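Local coordinates for succinoglycan biosynthesis protein (Bacillus cereus ATCC 14579, PDB 3B55) that is of unknown function but binds a calcium ion and belongs to the erythromycin esterase family, so may be a hydrolase, at residues 401-406 with 418-423; 342-347 with 371-376; 386-391 with 427-432; 346-351 with 409-414; 307-312 with 321-326. The protein carries 1 engineered substitution. One frame throughout, in Å; residues are numbered along the deposited sequence.

Interaction 1: 401-406 with 418-423; sequences QHPIFA and TVDISL
Three contacts grip Ile421 O, the best-held polar atom of this two-stranded antiparallel ribbon: the backbone N-H of His402, the hydroxyl of Tyr371 and, more loosely, the CA-H of Gln401. The bond from His402 N to Ile421 O is 2.9 Å long and nearly straight (168° at the hydrogen), although the donor stands above the carbonyl plane. Its return partner, Ile421 N to His402 O, completes one hydrogen-bonded pair. Ile404 and Val419 form the other, and there both N-H groups lie in the plane of the carbonyl they meet, Ile404 N reaching Val419 O at 2.9 Å. In the non-hydrogen-bonded pair between them, the Pro403 ring and Asp420 lie side by side, with CG of Pro403 3.6 Å from OD2 of Asp420.

His402, Ile404, Val419 and Ile421 share the other face. With CG1 of both isoleucines anti to the backbone N (chi1 -174° in Ile404, -170° in Ile421), each CG2 sits in the crowded place between N and the carbonyl carbon, and the two methyls face each other. Beyond them, Ile404 crosses Leu423 at about a right angle, their CD1 atoms 4.2 Å apart. Tyr371 and Asn372 of helix 371-376 cover Ile404. The tightest spot is the methyl pair, Ile404 CG2 to Ile421 CG2, at 3.3 Å, closer than normal van der Waals contact.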
# COMPACT_ATOMS: atom_id res chain seq x y z
N GLN A 401 18.91 15.46 -3.83
CA GLN A 401 18.98 14.21 -3.09
C GLN A 401 19.57 14.42 -1.69
O GLN A 401 20.67 14.94 -1.55
CB GLN A 401 19.83 13.20 -3.85
CG GLN A 401 19.15 12.61 -5.07
CD GLN A 401 18.99 11.10 -4.95
OE1 GLN A 401 17.88 10.59 -4.82
NE2 GLN A 401 20.11 10.39 -5.00
N HIS A 402 18.83 14.00 -0.67
CA HIS A 402 19.27 14.11 0.72
C HIS A 402 18.86 12.84 1.46
O HIS A 402 17.92 12.16 1.07
CB HIS A 402 18.64 15.34 1.38
CG HIS A 402 19.08 16.64 0.77
ND1 HIS A 402 20.37 17.13 0.91
CD2 HIS A 402 18.43 17.53 -0.01
CE1 HIS A 402 20.48 18.26 0.24
NE2 HIS A 402 19.32 18.53 -0.33
N PRO A 403 19.58 12.50 2.54
CA PRO A 403 19.28 11.30 3.32
C PRO A 403 17.94 11.35 4.04
O PRO A 403 17.50 12.41 4.51
CB PRO A 403 20.45 11.24 4.31
CG PRO A 403 21.56 11.97 3.58
CD PRO A 403 20.82 13.14 3.01
N ILE A 404 17.30 10.20 4.14
CA ILE A 404 16.03 10.09 4.83
C ILE A 404 15.89 8.70 5.39
O ILE A 404 16.34 7.73 4.78
CB ILE A 404 14.83 10.36 3.90
CG1 ILE A 404 13.53 10.38 4.73
CG2 ILE A 404 14.75 9.26 2.83
CD1 ILE A 404 12.32 10.96 4.02
N PHE A 405 15.27 8.61 6.56
CA PHE A 405 15.02 7.35 7.23
C PHE A 405 14.35 6.39 6.22
O PHE A 405 13.38 6.75 5.57
CB PHE A 405 14.11 7.63 8.43
CG PHE A 405 13.52 6.41 9.07
CD1 PHE A 405 14.32 5.51 9.76
CD2 PHE A 405 12.15 6.19 9.00
CE1 PHE A 405 13.76 4.40 10.38
CE2 PHE A 405 11.58 5.08 9.62
CZ PHE A 405 12.39 4.19 10.31
N ALA A 406 14.90 5.18 6.08
CA ALA A 406 14.36 4.21 5.12
C ALA A 406 13.14 3.45 5.62
O ALA A 406 12.20 3.19 4.85
CB ALA A 406 15.46 3.23 4.72
N THR A 418 19.05 4.38 6.15
CA THR A 418 18.66 5.61 5.48
C THR A 418 18.94 5.43 3.99
O THR A 418 19.72 4.56 3.59
CB THR A 418 19.46 6.85 5.97
OG1 THR A 418 20.80 6.81 5.45
CG2 THR A 418 19.51 6.88 7.50
N VAL A 419 18.29 6.26 3.17
CA VAL A 419 18.48 6.22 1.73
C VAL A 419 18.40 7.65 1.22
O VAL A 419 17.84 8.51 1.89
CB VAL A 419 17.37 5.38 1.02
CG1 VAL A 419 17.45 3.93 1.46
CG2 VAL A 419 16.00 5.96 1.33
N ASP A 420 18.99 7.92 0.06
CA ASP A 420 18.94 9.25 -0.53
C ASP A 420 17.65 9.40 -1.30
O ASP A 420 17.16 8.44 -1.88
CB ASP A 420 20.12 9.49 -1.46
CG ASP A 420 21.36 10.00 -0.74
OD1 ASP A 420 22.39 10.21 -1.42
OD2 ASP A 420 21.28 10.21 0.50
N ILE A 421 17.10 10.61 -1.32
CA ILE A 421 15.85 10.82 -2.02
C ILE A 421 15.62 12.31 -2.21
O ILE A 421 16.16 13.12 -1.46
CB ILE A 421 14.65 10.24 -1.20
CG1 ILE A 421 13.37 10.25 -2.03
CG2 ILE A 421 14.41 11.09 0.07
CD1 ILE A 421 12.17 9.72 -1.28
N SER A 422 14.83 12.65 -3.22
CA SER A 422 14.47 14.04 -3.51
C SER A 422 13.03 14.12 -3.02
O SER A 422 12.09 13.67 -3.69
CB SER A 422 14.53 14.31 -5.01
OG SER A 422 15.83 14.06 -5.48
N LEU A 423 12.85 14.68 -1.83
CA LEU A 423 11.52 14.77 -1.23
C LEU A 423 10.48 15.42 -2.12
O LEU A 423 9.36 14.93 -2.22
CB LEU A 423 11.60 15.49 0.11
CG LEU A 423 10.46 15.15 1.07
CD1 LEU A 423 10.48 13.65 1.38
CD2 LEU A 423 10.63 15.96 2.35

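Interaction 2: 342-347 with 371-376; sequences SVYEGQ and YNYIFG
The phenol ring of Tyr344 lies between the side chain of Glu345 on one face and the main chain of Gly376 on the other. CG of Glu345 is 3.3 Å above the Tyr344 ring plane and offset toward the rim. The opposite face rests on Gly376 in a CH-pi contact: CA of Gly376 is 3.7 Å from the centroid of the Tyr344 ring and 15° off its normal. Gly376 O covers this face too, 3.6 Å from CE2 of Tyr344. Obliquely beside the ring come Asn372 O, 3.3 Å from Tyr344 CD1, and CA of Tyr373, 3.8 Å from CE1 of Tyr344.

The ring gets there because CG of Tyr344 is anti to the backbone N (chi1 180°), which brings it against the main chain of Asn372, Tyr373 and Gly376; as Gly376 has no side chain, the ring can lie directly on it. Further back on the strand, Asn372 runs alongside Val343, its CB 3.7 Å from Val343 O.

Strand 342-344 crosses the axis of helix 371-376 at 78°, with a closest approach of 7.3 Å. This is strand-on-helix packing at a corner, since the chain turns at Glu345 and leaves the main sheet. Ser342 is bonded through its backbone to Val431 and Ile433 of strand 429-433, while the far side of the helix reaches helix 39-49, where Ile374 and Phe375 touch Leu46.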
# COMPACT_ATOMS: atom_id res chain seq x y z
N SER A 342 6.62 11.28 7.59
CA SER A 342 8.02 11.34 7.98
C SER A 342 8.13 11.45 9.49
O SER A 342 7.25 11.98 10.16
CB SER A 342 8.71 12.51 7.29
OG SER A 342 10.12 12.37 7.35
N VAL A 343 9.24 10.96 10.02
CA VAL A 343 9.44 10.97 11.46
C VAL A 343 10.69 11.72 11.88
O VAL A 343 11.40 12.28 11.04
CB VAL A 343 9.53 9.52 11.97
CG1 VAL A 343 8.19 8.82 11.75
CG2 VAL A 343 10.63 8.78 11.23
N TYR A 344 10.95 11.72 13.18
CA TYR A 344 12.11 12.40 13.74
C TYR A 344 12.69 11.65 14.95
O TYR A 344 13.78 11.09 14.88
CB TYR A 344 11.73 13.83 14.13
CG TYR A 344 12.87 14.62 14.73
CD1 TYR A 344 14.12 14.67 14.10
CD2 TYR A 344 12.71 15.32 15.92
CE1 TYR A 344 15.17 15.39 14.65
CE2 TYR A 344 13.76 16.05 16.48
CZ TYR A 344 14.99 16.08 15.84
OH TYR A 344 16.02 16.79 16.39
N GLU A 345 11.95 11.62 16.05
CA GLU A 345 12.42 10.93 17.25
C GLU A 345 11.41 9.89 17.72
O GLU A 345 10.22 9.96 17.37
CB GLU A 345 12.69 11.92 18.38
CG GLU A 345 13.76 12.98 18.07
CD GLU A 345 13.99 13.94 19.23
OE1 GLU A 345 12.99 14.42 19.81
OE2 GLU A 345 15.17 14.22 19.55
N GLY A 346 11.88 8.93 18.50
CA GLY A 346 10.98 7.90 19.01
C GLY A 346 11.43 6.47 18.76
O GLY A 346 12.55 6.22 18.31
N GLN A 347 10.53 5.53 19.06
CA GLN A 347 10.80 4.12 18.88
C GLN A 347 9.71 3.48 18.02
O GLN A 347 8.58 3.96 17.97
CB GLN A 347 10.88 3.42 20.23
CG GLN A 347 11.90 4.06 21.16
CD GLN A 347 12.01 3.34 22.49
OE1 GLN A 347 12.63 2.28 22.58
NE2 GLN A 347 11.39 3.90 23.52
N TYR A 371 16.35 15.01 5.79
CA TYR A 371 15.01 15.57 5.83
C TYR A 371 14.40 15.41 7.21
O TYR A 371 13.62 16.26 7.66
CB TYR A 371 14.13 14.87 4.80
CG TYR A 371 14.48 15.21 3.37
CD1 TYR A 371 14.20 16.48 2.85
CD2 TYR A 371 15.04 14.26 2.52
CE1 TYR A 371 14.47 16.78 1.53
CE2 TYR A 371 15.31 14.56 1.20
CZ TYR A 371 15.02 15.82 0.70
OH TYR A 371 15.24 16.10 -0.63
N ASN A 372 14.74 14.31 7.89
CA ASN A 372 14.23 14.02 9.23
C ASN A 372 14.63 15.10 10.23
O ASN A 372 13.78 15.66 10.94
CB ASN A 372 14.77 12.66 9.69
CG ASN A 372 14.26 11.52 8.85
OD1 ASN A 372 13.18 10.99 9.10
ND2 ASN A 372 15.02 11.14 7.83
N TYR A 373 15.92 15.39 10.29
CA TYR A 373 16.43 16.41 11.20
C TYR A 373 15.82 17.77 10.88
O TYR A 373 15.32 18.47 11.77
CB TYR A 373 17.95 16.53 11.07
CG TYR A 373 18.56 17.54 12.01
CD1 TYR A 373 18.91 17.18 13.31
CD2 TYR A 373 18.76 18.87 11.62
CE1 TYR A 373 19.44 18.10 14.20
CE2 TYR A 373 19.29 19.81 12.51
CZ TYR A 373 19.63 19.41 13.80
OH TYR A 373 20.13 20.32 14.71
N ILE A 374 15.88 18.15 9.61
CA ILE A 374 15.37 19.43 9.16
C ILE A 374 13.88 19.61 9.45
O ILE A 374 13.50 20.62 10.06
CB ILE A 374 15.71 19.62 7.67
CG1 ILE A 374 17.24 19.74 7.55
CG2 ILE A 374 15.01 20.85 7.12
CD1 ILE A 374 17.77 19.77 6.13
N PHE A 375 13.04 18.66 9.05
CA PHE A 375 11.61 18.77 9.34
C PHE A 375 11.42 18.60 10.85
O PHE A 375 10.45 19.08 11.42
CB PHE A 375 10.82 17.68 8.60
CG PHE A 375 10.41 18.07 7.20
CD1 PHE A 375 9.17 18.66 6.97
CD2 PHE A 375 11.27 17.87 6.12
CE1 PHE A 375 8.80 19.06 5.69
CE2 PHE A 375 10.91 18.26 4.84
CZ PHE A 375 9.67 18.86 4.63
N GLY A 376 12.37 17.92 11.49
CA GLY A 376 12.29 17.70 12.92
C GLY A 376 12.52 18.96 13.75
O GLY A 376 12.26 18.96 14.95

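Interaction 3: 386-391 with 427-432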
# COMPACT_ATOMS: atom_id res chain seq x y z
N ASP A 386 2.24 21.21 1.72
CA ASP A 386 2.21 20.95 0.29
C ASP A 386 3.60 21.25 -0.28
O ASP A 386 3.98 22.42 -0.41
CB ASP A 386 1.18 21.84 -0.41
CG ASP A 386 0.86 21.38 -1.82
OD1 ASP A 386 1.78 20.85 -2.48
OD2 ASP A 386 -0.29 21.55 -2.26
N LEU A 387 4.35 20.20 -0.59
CA LEU A 387 5.70 20.35 -1.14
C LEU A 387 5.68 21.00 -2.52
O LEU A 387 6.65 21.60 -2.95
CB LEU A 387 6.39 18.98 -1.21
CG LEU A 387 6.48 18.19 0.10
CD1 LEU A 387 7.13 16.84 -0.16
CD2 LEU A 387 7.27 18.97 1.13
N ARG A 388 4.56 20.86 -3.22
CA ARG A 388 4.43 21.44 -4.56
C ARG A 388 4.36 22.96 -4.52
O ARG A 388 4.56 23.61 -5.54
CB ARG A 388 3.18 20.89 -5.24
CG ARG A 388 3.20 19.40 -5.46
CD ARG A 388 1.81 18.91 -5.84
NE ARG A 388 0.84 19.28 -4.82
CZ ARG A 388 -0.45 18.97 -4.86
NH1 ARG A 388 -0.94 18.27 -5.87
NH2 ARG A 388 -1.26 19.37 -3.88
N LYS A 389 4.09 23.52 -3.35
CA LYS A 389 3.98 24.97 -3.20
C LYS A 389 5.24 25.66 -2.67
O LYS A 389 5.24 26.86 -2.46
CB LYS A 389 2.80 25.31 -2.28
CG LYS A 389 1.44 24.91 -2.82
CD LYS A 389 1.00 25.78 -4.00
CE LYS A 389 -0.49 25.62 -4.27
NZ LYS A 389 -0.99 26.58 -5.29
N ALA A 390 6.31 24.90 -2.46
CA ALA A 390 7.56 25.47 -1.94
C ALA A 390 8.19 26.52 -2.87
O ALA A 390 8.11 26.42 -4.09
CB ALA A 390 8.56 24.36 -1.68
N ASN A 391 8.80 27.54 -2.27
CA ASN A 391 9.46 28.62 -3.02
C ASN A 391 10.90 28.78 -2.53
O ASN A 391 11.32 28.13 -1.57
CB ASN A 391 8.76 29.98 -2.81
CG ASN A 391 7.27 29.93 -3.09
OD1 ASN A 391 6.83 29.49 -4.15
ND2 ASN A 391 6.48 30.39 -2.13
N PHE A 427 7.19 13.05 -3.20
CA PHE A 427 5.86 13.34 -2.67
C PHE A 427 5.32 14.73 -2.96
O PHE A 427 6.06 15.72 -3.01
CB PHE A 427 5.84 13.15 -1.16
CG PHE A 427 6.28 11.79 -0.70
CD1 PHE A 427 5.47 10.68 -0.89
CD2 PHE A 427 7.50 11.63 -0.06
CE1 PHE A 427 5.87 9.41 -0.44
CE2 PHE A 427 7.92 10.37 0.39
CZ PHE A 427 7.10 9.25 0.20
N ASP A 428 4.00 14.81 -3.11
CA ASP A 428 3.31 16.07 -3.34
C ASP A 428 2.98 16.66 -1.97
O ASP A 428 2.99 17.87 -1.78
CB ASP A 428 1.99 15.84 -4.10
CG ASP A 428 2.19 15.17 -5.45
OD1 ASP A 428 2.99 15.69 -6.26
OD2 ASP A 428 1.54 14.12 -5.69
N ILE A 429 2.71 15.79 -1.00
CA ILE A 429 2.35 16.25 0.34
C ILE A 429 3.08 15.47 1.43
O ILE A 429 3.12 14.24 1.39
CB ILE A 429 0.83 16.11 0.55
CG1 ILE A 429 0.10 16.91 -0.53
CG2 ILE A 429 0.43 16.59 1.96
CD1 ILE A 429 -1.39 16.62 -0.63
N LEU A 430 3.65 16.19 2.40
CA LEU A 430 4.35 15.53 3.49
C LEU A 430 3.71 15.78 4.85
O LEU A 430 3.35 16.90 5.20
CB LEU A 430 5.81 15.99 3.58
CG LEU A 430 6.56 15.20 4.68
CD1 LEU A 430 7.39 14.09 4.06
CD2 LEU A 430 7.44 16.13 5.49
N VAL A 431 3.56 14.70 5.62
CA VAL A 431 3.00 14.77 6.95
C VAL A 431 4.10 14.38 7.92
O VAL A 431 4.57 13.24 7.91
CB VAL A 431 1.81 13.80 7.10
CG1 VAL A 431 1.35 13.76 8.54
CG2 VAL A 431 0.68 14.24 6.17
N GLN A 432 4.52 15.32 8.75
CA GLN A 432 5.59 15.08 9.72
C GLN A 432 5.03 14.82 11.12
O GLN A 432 4.16 15.54 11.59
CB GLN A 432 6.54 16.28 9.77
CG GLN A 432 7.69 16.15 10.77
CD GLN A 432 8.83 15.26 10.28
OE1 GLN A 432 9.73 14.89 11.03
NE2 GLN A 432 8.79 14.92 8.99
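Arg388 runs out from an Asx turn at the end of strand 382-386, where this inner strand of the mixed sheet gives way to a 3-10 segment. From CB the chain heads away from its own carbonyl carbon (chi1 -63°), so that CG passes 3.8 Å from Asp428 OD1. CD comes next, 3.5 Å from CB of Asp428. A bend at chi3 (-57°) then turns the guanidinium back toward Asp386, and Asp428 CB is left lying over one guanidinium face. NE points at Asp386 OD1, 3.0 Å away, along an essentially straight bond (179°) that uses the syn lone pair. At the tip, NH2 bonds Asp386 OD2 at 2.9 Å, approaching from above the carboxylate plane, and also the carbonyl oxygen of Met71 in helix 68-72.

A third bond adds to this side-on grip: Arg388 N gives its hydrogen to the anti lone pair of Asp386 OD1, the bond that defines the Asx turn. One carboxylate thus holds both ends of the arginine, and its rotation is fixed. Asp428 OD1, well out of the guanidinium plane, may add a favourable charge effect though no N-H points at it; Asp428 OD2 is bonded to Ser338 N.

Asp386 and Ile429 form a non-hydrogen-bonded antiparallel pair, and Leu387 N reaches Asp428 O at 2.9 Å. Leu387 points toward segment 427-432, its CD1 3.2 Å from Phe427 O and 4.1 Å from CB of Leu430.

Interaction 4: 346-351 with 409-414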
# COMPACT_ATOMS: atom_id res chain seq x y z
N GLY A 346 11.88 8.93 18.50
CA GLY A 346 10.98 7.90 19.01
C GLY A 346 11.43 6.47 18.76
O GLY A 346 12.55 6.22 18.31
N GLN A 347 10.53 5.53 19.06
CA GLN A 347 10.80 4.12 18.88
C GLN A 347 9.71 3.48 18.02
O GLN A 347 8.58 3.96 17.97
CB GLN A 347 10.88 3.42 20.23
CG GLN A 347 11.90 4.06 21.16
CD GLN A 347 12.01 3.34 22.49
OE1 GLN A 347 12.63 2.28 22.58
NE2 GLN A 347 11.39 3.90 23.52
N TYR A 348 10.06 2.38 17.36
CA TYR A 348 9.13 1.69 16.50
C TYR A 348 9.41 0.20 16.47
O TYR A 348 10.49 -0.24 16.89
CB TYR A 348 9.24 2.24 15.07
CG TYR A 348 10.66 2.25 14.54
CD1 TYR A 348 11.54 3.29 14.86
CD2 TYR A 348 11.14 1.21 13.74
CE1 TYR A 348 12.85 3.30 14.40
CE2 TYR A 348 12.45 1.21 13.27
CZ TYR A 348 13.30 2.25 13.61
OH TYR A 348 14.60 2.24 13.18
N ASN A 349 8.44 -0.58 16.00
CA ASN A 349 8.61 -2.02 15.90
C ASN A 349 9.39 -2.34 14.63
O ASN A 349 9.19 -1.72 13.57
CB ASN A 349 7.26 -2.74 15.83
CG ASN A 349 6.56 -2.80 17.16
OD1 ASN A 349 7.16 -3.12 18.19
ND2 ASN A 349 5.27 -2.49 17.16
N VAL A 350 10.30 -3.30 14.74
CA VAL A 350 11.11 -3.73 13.61
C VAL A 350 11.64 -5.11 13.97
O VAL A 350 11.71 -5.46 15.15
CB VAL A 350 12.30 -2.77 13.38
CG1 VAL A 350 13.26 -2.81 14.58
CG2 VAL A 350 13.02 -3.15 12.10
N LYS A 351 11.99 -5.91 12.97
CA LYS A 351 12.54 -7.24 13.23
C LYS A 351 14.00 -7.08 13.65
O LYS A 351 14.78 -6.40 12.98
CB LYS A 351 12.44 -8.11 11.98
CG LYS A 351 11.02 -8.59 11.68
CD LYS A 351 11.00 -9.54 10.50
CE LYS A 351 9.60 -10.09 10.25
NZ LYS A 351 9.49 -10.81 8.95
N THR A 409 11.42 -3.06 7.26
CA THR A 409 10.93 -3.87 8.36
C THR A 409 11.97 -4.74 9.06
O THR A 409 11.71 -5.30 10.13
CB THR A 409 9.75 -4.73 7.89
OG1 THR A 409 10.16 -5.54 6.77
CG2 THR A 409 8.60 -3.85 7.47
N THR A 410 13.15 -4.86 8.46
CA THR A 410 14.22 -5.66 9.07
C THR A 410 15.47 -4.82 9.26
O THR A 410 15.84 -4.04 8.39
CB THR A 410 14.59 -6.89 8.22
OG1 THR A 410 13.48 -7.79 8.17
CG2 THR A 410 15.80 -7.61 8.82
N GLU A 411 16.11 -5.00 10.41
CA GLU A 411 17.35 -4.30 10.75
C GLU A 411 18.46 -5.33 10.53
O GLU A 411 18.41 -6.43 11.10
CB GLU A 411 17.33 -3.85 12.21
CG GLU A 411 16.16 -2.95 12.57
CD GLU A 411 16.55 -1.49 12.75
OE1 GLU A 411 17.20 -1.17 13.77
OE2 GLU A 411 16.21 -0.66 11.88
N GLY A 412 19.44 -5.01 9.70
CA GLY A 412 20.52 -5.95 9.44
C GLY A 412 21.71 -5.29 8.78
O GLY A 412 21.56 -4.20 8.23
N PRO A 413 22.89 -5.94 8.78
CA PRO A 413 24.12 -5.42 8.18
C PRO A 413 23.96 -4.99 6.73
O PRO A 413 24.59 -4.04 6.27
CB PRO A 413 25.09 -6.60 8.32
CG PRO A 413 24.54 -7.38 9.48
CD PRO A 413 23.07 -7.33 9.20
N ASP A 414 23.09 -5.69 6.00
CA ASP A 414 22.89 -5.40 4.59
C ASP A 414 21.62 -4.63 4.29
O ASP A 414 21.20 -4.54 3.14
CB ASP A 414 22.91 -6.70 3.81
CG ASP A 414 24.16 -7.50 4.08
OD1 ASP A 414 25.26 -7.00 3.76
OD2 ASP A 414 24.04 -8.61 4.64
O HOH W 1 9.89 -8.81 6.31
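Two backbone hydrogen bonds form the firm part of this contact, both almost straight and both in the plane of the accepting carbonyl. Lys351 N gives its hydrogen to Thr409 O at 2.9 Å (170°), and Glu411 N gives its own to Lys351 O at 3.2 Å, so Lys351 is held through both its backbone N and its carbonyl O. Packed beside them, with CG1 in the crowded place between N and the carbonyl carbon (chi1 65°), Val350 has CG2 anti to the backbone N, bringing that methyl 3.2 Å from Thr409 O, while the bent Glu411 side chain crosses the two methyls at about a right angle.

Elsewhere the fit relaxes. Tyr348 OH and Glu411 OE2 meet tip to tip at 3.6 Å, ring and carboxylate nearly perpendicular; the firmer partner of OE2 is Lys417, in a salt bridge. On the outer side CD of Lys351 passes 3.8 Å from Thr410 OG1, and the chain ends at a water that weakly links NZ to Thr409 OG1.

The arrangement is a single beta bridge pinning the loop between strands 402-405 and 418-421 to the end of strand 346-351. It borders the calcium site: the side chain of Thr409 comes within about 3 Å of that of the ligand His85, and about 5 Å from the ion.

Interaction 5: 307-312 with 321-326; sequences NGHVSK and PKVAGQ
With chi1 near -78°, Val323 sets CG1 anti to its carbonyl carbon, and CG2 falls between the backbone N and that carbon; both methyls then straddle the carbonyl oxygen of Gly308. CG1 of Val323 is 3.3 Å from Gly308 O and CG2 of Val323 3.6 Å from it. His309 has a similar first torsion (chi1 -66°), and its imidazole turns to Asp284, passing obliquely by CG1 of Val323.

The rest is set by carbonyl oxygens of 308-312, met by main-chain and side-chain atoms of 323-326. Val323 is the N-cap residue, and the first turn beyond it lies against the carbonyls of the short, weakly bonded helical turn 307-310 and the residues after it. His309 O lies 3.4 Å from CB of Ala324 and 3.0 Å from Gly325 N. Gly325 has no side chain, and its CA comes 3.2 Å from Ser311 O in a CA-H...O contact (142° at the hydrogen), an approach that leaves no room for a CB. Farther along, CG of Gln326 packs 3.3 Å from Lys312 O.

Asp284 of helix 278-298 joins the two segments, its OD2 accepting from both Ala324 N and His309 ND1. NZ of Lys312 is hydrogen-bonded to Tyr336 O. The imidazole of His309 stands about 3 Å from the side chain of the calcium ligand Glu113 and about 4 Å from the ion itself, side-chain atoms to ion. Its pairing with Asp284 probably fixes the ring's orientation and may raise its basicity, so this carboxylate may tune a histidine that borders the metal site.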
# COMPACT_ATOMS: atom_id res chain seq x y z
N ASN A 307 6.07 4.11 2.44
CA ASN A 307 6.53 5.28 1.68
C ASN A 307 7.21 4.87 0.37
O ASN A 307 7.04 5.53 -0.66
CB ASN A 307 7.53 6.10 2.50
CG ASN A 307 6.86 7.12 3.42
OD1 ASN A 307 7.53 7.80 4.19
ND2 ASN A 307 5.55 7.24 3.32
N GLY A 308 7.96 3.78 0.43
CA GLY A 308 8.67 3.31 -0.75
C GLY A 308 7.81 2.77 -1.88
O GLY A 308 8.27 2.70 -3.02
N HIS A 309 6.56 2.40 -1.58
CA HIS A 309 5.69 1.87 -2.61
C HIS A 309 4.70 2.88 -3.19
O HIS A 309 4.03 2.60 -4.19
CB HIS A 309 4.93 0.64 -2.09
CG HIS A 309 5.82 -0.54 -1.80
ND1 HIS A 309 6.63 -1.11 -2.75
CD2 HIS A 309 6.02 -1.25 -0.66
CE1 HIS A 309 7.29 -2.13 -2.21
NE2 HIS A 309 6.93 -2.23 -0.95
N VAL A 310 4.60 4.06 -2.58
CA VAL A 310 3.70 5.11 -3.08
C VAL A 310 4.44 6.36 -3.53
O VAL A 310 3.83 7.26 -4.13
CB VAL A 310 2.63 5.53 -2.03
CG1 VAL A 310 1.72 4.36 -1.69
CG2 VAL A 310 3.29 6.07 -0.77
N SER A 311 5.74 6.45 -3.25
CA SER A 311 6.51 7.62 -3.65
C SER A 311 6.57 7.66 -5.17
O SER A 311 6.48 6.63 -5.83
CB SER A 311 7.92 7.57 -3.06
OG SER A 311 8.56 6.34 -3.31
N LYS A 312 6.70 8.86 -5.73
CA LYS A 312 6.74 8.98 -7.19
C LYS A 312 8.13 8.70 -7.74
O LYS A 312 8.31 8.64 -8.96
CB LYS A 312 6.27 10.37 -7.62
CG LYS A 312 4.80 10.66 -7.31
CD LYS A 312 4.43 12.08 -7.76
CE LYS A 312 3.04 12.49 -7.32
NZ LYS A 312 1.94 11.86 -8.10
N PRO A 321 13.85 -2.13 -9.01
CA PRO A 321 14.28 -1.40 -10.20
C PRO A 321 13.32 -0.22 -10.37
O PRO A 321 13.70 0.87 -10.80
CB PRO A 321 14.12 -2.43 -11.32
CG PRO A 321 14.25 -3.75 -10.58
CD PRO A 321 13.43 -3.49 -9.36
N LYS A 322 12.06 -0.48 -10.02
CA LYS A 322 10.98 0.50 -10.08
C LYS A 322 9.94 0.09 -9.03
O LYS A 322 9.78 -1.09 -8.73
CB LYS A 322 10.30 0.50 -11.45
CG LYS A 322 11.20 0.91 -12.61
CD LYS A 322 10.39 1.11 -13.90
CE LYS A 322 9.74 2.49 -13.96
NZ LYS A 322 8.25 2.46 -14.04
N VAL A 323 9.23 1.08 -8.50
CA VAL A 323 8.20 0.83 -7.49
C VAL A 323 6.82 1.24 -7.99
O VAL A 323 6.69 2.04 -8.91
CB VAL A 323 8.50 1.59 -6.19
CG1 VAL A 323 9.59 0.85 -5.40
CG2 VAL A 323 8.94 2.99 -6.50
N ALA A 324 5.79 0.68 -7.36
CA ALA A 324 4.40 0.94 -7.74
C ALA A 324 4.08 2.41 -7.97
O ALA A 324 3.38 2.75 -8.92
CB ALA A 324 3.47 0.37 -6.68
N GLY A 325 4.60 3.26 -7.09
CA GLY A 325 4.37 4.69 -7.18
C GLY A 325 4.86 5.34 -8.46
O GLY A 325 4.31 6.35 -8.88
N GLN A 326 5.90 4.79 -9.07
CA GLN A 326 6.39 5.36 -10.32
C GLN A 326 5.47 5.00 -11.48
O GLN A 326 5.26 5.81 -12.39
CB GLN A 326 7.81 4.87 -10.62
CG GLN A 326 8.85 5.42 -9.66
CD GLN A 326 10.16 4.71 -9.80
OE1 GLN A 326 11.07 5.18 -10.48
NE2 GLN A 326 10.27 3.54 -9.17

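Overall arrangement
From the N terminus, interaction 5 closes first, a short loop tying the turn after strand 301-306 to the start of helix 324-332. Interactions 2 and 4 then open from overlapping residues where strand 336-344 passes into strand 346-351; interaction 2 closes at helix 371-376, interaction 4 only at 409-414. Interaction 3 opens at 386 and closes at 427-432, with interaction 1 wholly inside its span. Interaction 4 crosses both, because its second segment lies between the two strands of interaction 1. Sheet neighbours 336-344 and 429-433 link interactions 2 and 3, helix 371-376 joins interaction 2 to interaction 1, and Phe427 packs interaction 3 against interaction 5.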